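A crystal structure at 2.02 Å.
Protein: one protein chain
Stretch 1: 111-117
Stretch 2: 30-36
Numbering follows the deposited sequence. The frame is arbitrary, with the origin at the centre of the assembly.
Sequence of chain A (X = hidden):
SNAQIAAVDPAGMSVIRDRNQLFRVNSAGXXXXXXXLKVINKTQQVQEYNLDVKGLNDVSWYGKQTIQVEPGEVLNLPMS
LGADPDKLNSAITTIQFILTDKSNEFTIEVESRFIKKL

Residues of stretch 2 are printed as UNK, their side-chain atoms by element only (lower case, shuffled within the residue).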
ATOM      1  N   GLU A 111      -8.761  -1.497   1.897  1.00 43.86           N
ATOM      2  CA  GLU A 111      -9.207  -0.309   1.223  1.00 44.02           C
ATOM      3  C   GLU A 111      -8.633   0.922   1.893  1.00 43.93           C
ATOM      4  O   GLU A 111      -8.522   0.958   3.103  1.00 43.43           O
ATOM      5  CB  GLU A 111     -10.724  -0.247   1.245  1.00 44.62           C
ATOM      6  CG  GLU A 111     -11.249   0.849   0.378  1.00 44.25           C
ATOM      7  CD  GLU A 111     -12.746   0.848   0.299  1.00 45.75           C
ATOM      8  OE1 GLU A 111     -13.325  -0.120  -0.257  1.00 44.22           O
ATOM      9  OE2 GLU A 111     -13.343   1.824   0.769  1.00 42.75           O
ATOM     10  N   SER A 112      -8.298   1.946   1.102  1.00 43.62           N
ATOM     11  CA  SER A 112      -7.815   3.205   1.657  1.00 43.59           C
ATOM     12  C   SER A 112      -8.249   4.335   0.719  1.00 43.59           C
ATOM     13  O   SER A 112      -9.160   4.159  -0.083  1.00 43.70           O
ATOM     14  CB  SER A 112      -6.283   3.142   1.808  1.00 43.73           C
ATOM     15  OG  SER A 112      -5.768   4.319   2.408  1.00 43.69           O
ATOM     16  N   ARG A 113      -7.583   5.479   0.789  1.00 43.21           N
ATOM     17  CA  ARG A 113      -8.012   6.628  -0.017  1.00 43.86           C
ATOM     18  C   ARG A 113      -6.814   7.323  -0.624  1.00 43.26           C
ATOM     19  O   ARG A 113      -5.767   7.330  -0.011  1.00 42.98           O
ATOM     20  CB  ARG A 113      -8.751   7.635   0.865  1.00 43.33           C
ATOM     21  CG  ARG A 113     -10.072   7.129   1.502  1.00 43.82           C
ATOM     22  CD  ARG A 113     -11.196   6.964   0.478  1.00 42.82           C
ATOM     23  NE  ARG A 113     -12.442   6.537   1.124  1.00 42.70           N
ATOM     24  CZ  ARG A 113     -12.833   5.281   1.249  1.00 43.56           C
ATOM     25  NH1 ARG A 113     -12.061   4.297   0.791  1.00 42.83           N
ATOM     26  NH2 ARG A 113     -13.966   5.016   1.888  1.00 43.45           N
ATOM     27  N   PHE A 114      -6.970   7.888  -1.827  1.00 42.68           N
ATOM     28  CA  PHE A 114      -5.990   8.848  -2.339  1.00 43.44           C
ATOM     29  C   PHE A 114      -6.731  10.164  -2.475  1.00 43.08           C
ATOM     30  O   PHE A 114      -7.768  10.231  -3.148  1.00 43.28           O
ATOM     31  CB  PHE A 114      -5.366   8.456  -3.696  1.00 41.99           C
ATOM     32  CG  PHE A 114      -4.233   9.392  -4.114  1.00 44.60           C
ATOM     33  CD1 PHE A 114      -2.918   9.123  -3.743  1.00 42.53           C
ATOM     34  CD2 PHE A 114      -4.498  10.583  -4.800  1.00 43.28           C
ATOM     35  CE1 PHE A 114      -1.879  10.006  -4.091  1.00 42.23           C
ATOM     36  CE2 PHE A 114      -3.465  11.459  -5.147  1.00 43.84           C
ATOM     37  CZ  PHE A 114      -2.171  11.177  -4.784  1.00 40.92           C
ATOM     38  N   ILE A 115      -6.198  11.200  -1.837  1.00 43.69           N
ATOM     39  CA  ILE A 115      -6.898  12.476  -1.723  1.00 43.87           C
ATOM     40  C   ILE A 115      -5.983  13.622  -2.148  1.00 45.48           C
ATOM     41  O   ILE A 115      -4.837  13.728  -1.686  1.00 45.31           O
ATOM     42  CB  ILE A 115      -7.477  12.679  -0.288  1.00 43.92           C
ATOM     43  CG1 ILE A 115      -8.305  11.449   0.129  1.00 41.40           C
ATOM     44  CG2 ILE A 115      -8.349  13.967  -0.188  1.00 41.85           C
ATOM     45  CD1 ILE A 115      -8.791  11.480   1.582  1.00 43.93           C
ATOM     46  N   LYS A 116      -6.503  14.452  -3.056  1.00 46.81           N
ATOM     47  CA  LYS A 116      -5.832  15.662  -3.531  1.00 48.53           C
ATOM     48  C   LYS A 116      -6.113  16.843  -2.608  1.00 48.77           C
ATOM     49  O   LYS A 116      -7.025  16.799  -1.788  1.00 47.99           O
ATOM     50  CB  LYS A 116      -6.285  15.977  -4.961  1.00 48.25           C
ATOM     51  CG  LYS A 116      -5.520  17.123  -5.669  1.00 49.48           C
ATOM     52  CD  LYS A 116      -5.912  17.185  -7.149  1.00 51.04           C
ATOM     53  CE  LYS A 116      -7.352  16.659  -7.405  1.00 56.34           C
ATOM     54  NZ  LYS A 116      -7.637  16.487  -8.870  1.00 59.45           N
ATOM     55  N   LYS A 117      -5.311  17.899  -2.746  1.00 50.25           N
ATOM     56  CA  LYS A 117      -5.448  19.105  -1.917  1.00 51.29           C
ATOM     57  C   LYS A 117      -6.798  19.787  -2.075  1.00 51.49           C
ATOM     58  O   LYS A 117      -7.362  20.291  -1.095  1.00 52.59           O
ATOM     59  CB  LYS A 117      -4.336  20.103  -2.217  1.00 51.35           C
ATOM     60  CG  LYS A 117      -4.234  21.177  -1.166  1.00 53.06           C
ATOM     61  CD  LYS A 117      -2.969  21.987  -1.298  1.00 54.74           C
ATOM     62  CE  LYS A 117      -2.848  22.954  -0.142  1.00 55.41           C
ATOM     63  NZ  LYS A 117      -1.553  23.687  -0.194  1.00 56.85           N
ATOM     64  N   UNK A  30       3.688  15.563  -9.140  1.00 55.32           N
ATOM     65  CA  UNK A  30       2.546  14.762  -8.735  1.00 53.33           C
ATOM     66  C   UNK A  30       2.069  15.236  -7.384  1.00 52.80           C
ATOM     67  O   UNK A  30       2.854  15.770  -6.607  1.00 52.97           O
ATOM     68  c   UNK A  30       2.965  13.311  -8.586  1.00 52.81           C
ATOM     69  c   UNK A  30       3.292  12.631  -9.881  1.00 51.58           C
ATOM     70  c   UNK A  30       3.989  11.324  -9.679  1.00 51.63           C
ATOM     71  o   UNK A  30       4.603  11.119  -8.602  1.00 50.54           O
ATOM     72  o   UNK A  30       3.929  10.496 -10.612  1.00 51.16           O
ATOM     73  N   UNK A  31       0.797  15.004  -7.081  1.00 51.40           N
ATOM     74  CA  UNK A  31       0.356  15.123  -5.702  1.00 50.79           C
ATOM     75  C   UNK A  31       0.662  13.805  -4.972  1.00 49.57           C
ATOM     76  O   UNK A  31       0.474  12.717  -5.520  1.00 48.62           O
ATOM     77  c   UNK A  31      -1.503  15.872  -4.106  1.00 52.60           C
ATOM     78  c   UNK A  31      -2.120  14.712  -6.246  1.00 52.45           C
ATOM     79  c   UNK A  31      -1.132  15.636  -5.568  1.00 51.86           C
ATOM     80  N   UNK A  32       1.149  13.916  -3.745  1.00 47.98           N
ATOM     81  CA  UNK A  32       1.576  12.763  -2.977  1.00 47.65           C
ATOM     82  C   UNK A  32       0.621  12.484  -1.825  1.00 46.92           C
ATOM     83  O   UNK A  32      -0.003  13.417  -1.309  1.00 45.96           O
ATOM     84  o   UNK A  32       5.493  12.953  -0.956  1.00 48.31           O
ATOM     85  c   UNK A  32       5.169  12.077  -1.787  1.00 50.23           C
ATOM     86  o   UNK A  32       5.981  11.388  -2.458  1.00 52.52           O
ATOM     87  c   UNK A  32       3.708  11.819  -1.987  1.00 49.34           C
ATOM     88  c   UNK A  32       2.971  13.048  -2.428  1.00 48.06           C
ATOM     89  N   UNK A  33       0.479  11.206  -1.456  1.00 45.30           N
ATOM     90  CA  UNK A  33      -0.137  10.803  -0.183  1.00 45.20           C
ATOM     91  C   UNK A  33       0.789   9.812   0.479  1.00 44.81           C
ATOM     92  O   UNK A  33       1.343   8.959  -0.210  1.00 44.93           O
ATOM     93  c   UNK A  33      -1.484  10.079  -0.389  1.00 45.10           C
ATOM     94  n   UNK A  33      -2.419  12.270  -0.844  1.00 46.60           N
ATOM     95  o   UNK A  33      -3.821  10.597  -0.346  1.00 43.15           O
ATOM     96  c   UNK A  33      -2.674  11.019  -0.513  1.00 45.25           C
ATOM     97  N   UNK A  34       0.936   9.889   1.798  1.00 44.69           N
ATOM     98  CA  UNK A  34       1.776   8.936   2.538  1.00 45.32           C
ATOM     99  C   UNK A  34       0.963   7.918   3.345  1.00 45.25           C
ATOM    100  O   UNK A  34      -0.137   8.216   3.841  1.00 44.69           O
ATOM    101  c   UNK A  34       3.769  10.491   2.706  1.00 46.53           C
ATOM    102  c   UNK A  34       2.772   9.631   3.484  1.00 45.82           C
ATOM    103  o   UNK A  34       2.054  10.440   4.424  1.00 46.36           O
ATOM    104  N   UNK A  35       1.541   6.724   3.471  1.00 44.93           N
ATOM    105  CA  UNK A  35       0.919   5.561   4.095  1.00 44.62           C
ATOM    106  C   UNK A  35       1.949   4.767   4.887  1.00 44.68           C
ATOM    107  O   UNK A  35       3.148   4.829   4.596  1.00 44.25           O
ATOM    108  c   UNK A  35      -0.587   5.289   2.037  1.00 44.36           C
ATOM    109  c   UNK A  35       0.341   4.620   3.026  1.00 44.27           C
ATOM    110  c   UNK A  35      -0.936   6.516  -0.038  1.00 44.55           C
ATOM    111  o   UNK A  35      -3.132   7.155  -0.711  1.00 45.06           O
ATOM    112  c   UNK A  35      -1.959   5.333   2.262  1.00 41.97           C
ATOM    113  c   UNK A  35      -2.824   5.958   1.340  1.00 45.32           C
ATOM    114  c   UNK A  35      -0.086   5.887   0.874  1.00 45.32           C
ATOM    115  c   UNK A  35      -2.298   6.547   0.200  1.00 44.67           C
ATOM    116  N   UNK A  36       1.474   3.997   5.863  1.00 44.31           N
ATOM    117  CA  UNK A  36       2.287   2.935   6.456  1.00 44.37           C
ATOM    118  C   UNK A  36       1.549   1.604   6.364  1.00 44.85           C
ATOM    119  O   UNK A  36       0.417   1.468   6.847  1.00 44.47           O
ATOM    120  o   UNK A  36       3.313   4.528   7.949  1.00 42.62           O
ATOM    121  c   UNK A  36       2.661   3.255   7.911  1.00 44.36           C
ATOM    122  c   UNK A  36       3.608   2.194   8.476  1.00 45.07           C
TER

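Position 30 precedes the strand of the second stretch. Its side chain is an unbranched run of three carbons, the third carrying two oxygens, which makes a carboxylate two methylene groups from the backbone. It touches nothing on the first stretch, and both oxygens are hydrogen-bonded elsewhere in the structure. The residue is Glu30.

Position 31 has three side-chain carbons and no heteroatom: the first, attached to CA, carries the other two. This beta-branched, apolar group points toward the first stretch and packs against the ring of Phe114 and the aliphatic part of Lys116. Such a fork is Val31. Its CG1 lies 3.7 Å from Phe114 CE2 and 4.2 Å from Lys116 CG, while its backbone O meets the edge of the aromatic ring, 3.1 Å from Phe114 CZ.

At position 32 the pattern of position 30 returns, three carbons in line with two oxygens on the last. Here CA-to-CB points away from the first stretch, as expected from the alternation of a strand, and its nearest side-chain atom, CB, stays 6.0 Å from Phe114 CE1. This is Glu32, whose contribution to the contact is made by its backbone: the carbonyl C is 4.2 Å from Phe114 CE1.

Position 33 again points toward the partner. Two carbons are present, the second bearing one oxygen and one nitrogen, so the group is a short primary amide. Oxygen and nitrogen both face the backbone of Ile115, the former near its N and the latter near its O. The residue is Asn33. Its OD1 accepts a hydrogen bond from Ile115 N at 2.9 Å, and its ND2 donates one to Ile115 O, also at 2.9 Å. ND2 also donates a hydrogen bond to Glu32 O at 2.7 Å, within its own stretch.

Position 34 carries a single carbon bonded to one oxygen and one carbon. It is out of reach of the first stretch, and its oxygen is hydrogen-bonded elsewhere in the structure. This branched hydroxyl side chain is Thr34.

Position 35 has one carbon leading to a ring of six carbons that bears an oxygen. CA-to-CB points toward the first stretch, and Ser112 and the Arg113 carbonyl lie at the ring edge. It is Tyr35: its OH donates a hydrogen bond to Arg113 O at 2.7 Å, and Ser112 OG approaches CE1 of Tyr35 to 3.5 Å.

Position 36 repeats the carbon bearing one oxygen and one carbon, again out of reach, and is Thr36.

The two strands run roughly antiparallel, at 152°, with axes no closer than 7.3 Å. The hydrogen bonds between them therefore span the gap through side chains: Asn33 and Tyr35 reach backbone groups of Ile115 and Arg113. Between these residues in sequence, the Phe114 side chain leaves sideways, but its ring comes nearer and packs against Val31, with the amide carbon CG of Asn33 over one face of its ring. Polar anchoring and apolar packing thus share one interface.

Stretch 2 30-36: EVENTYT
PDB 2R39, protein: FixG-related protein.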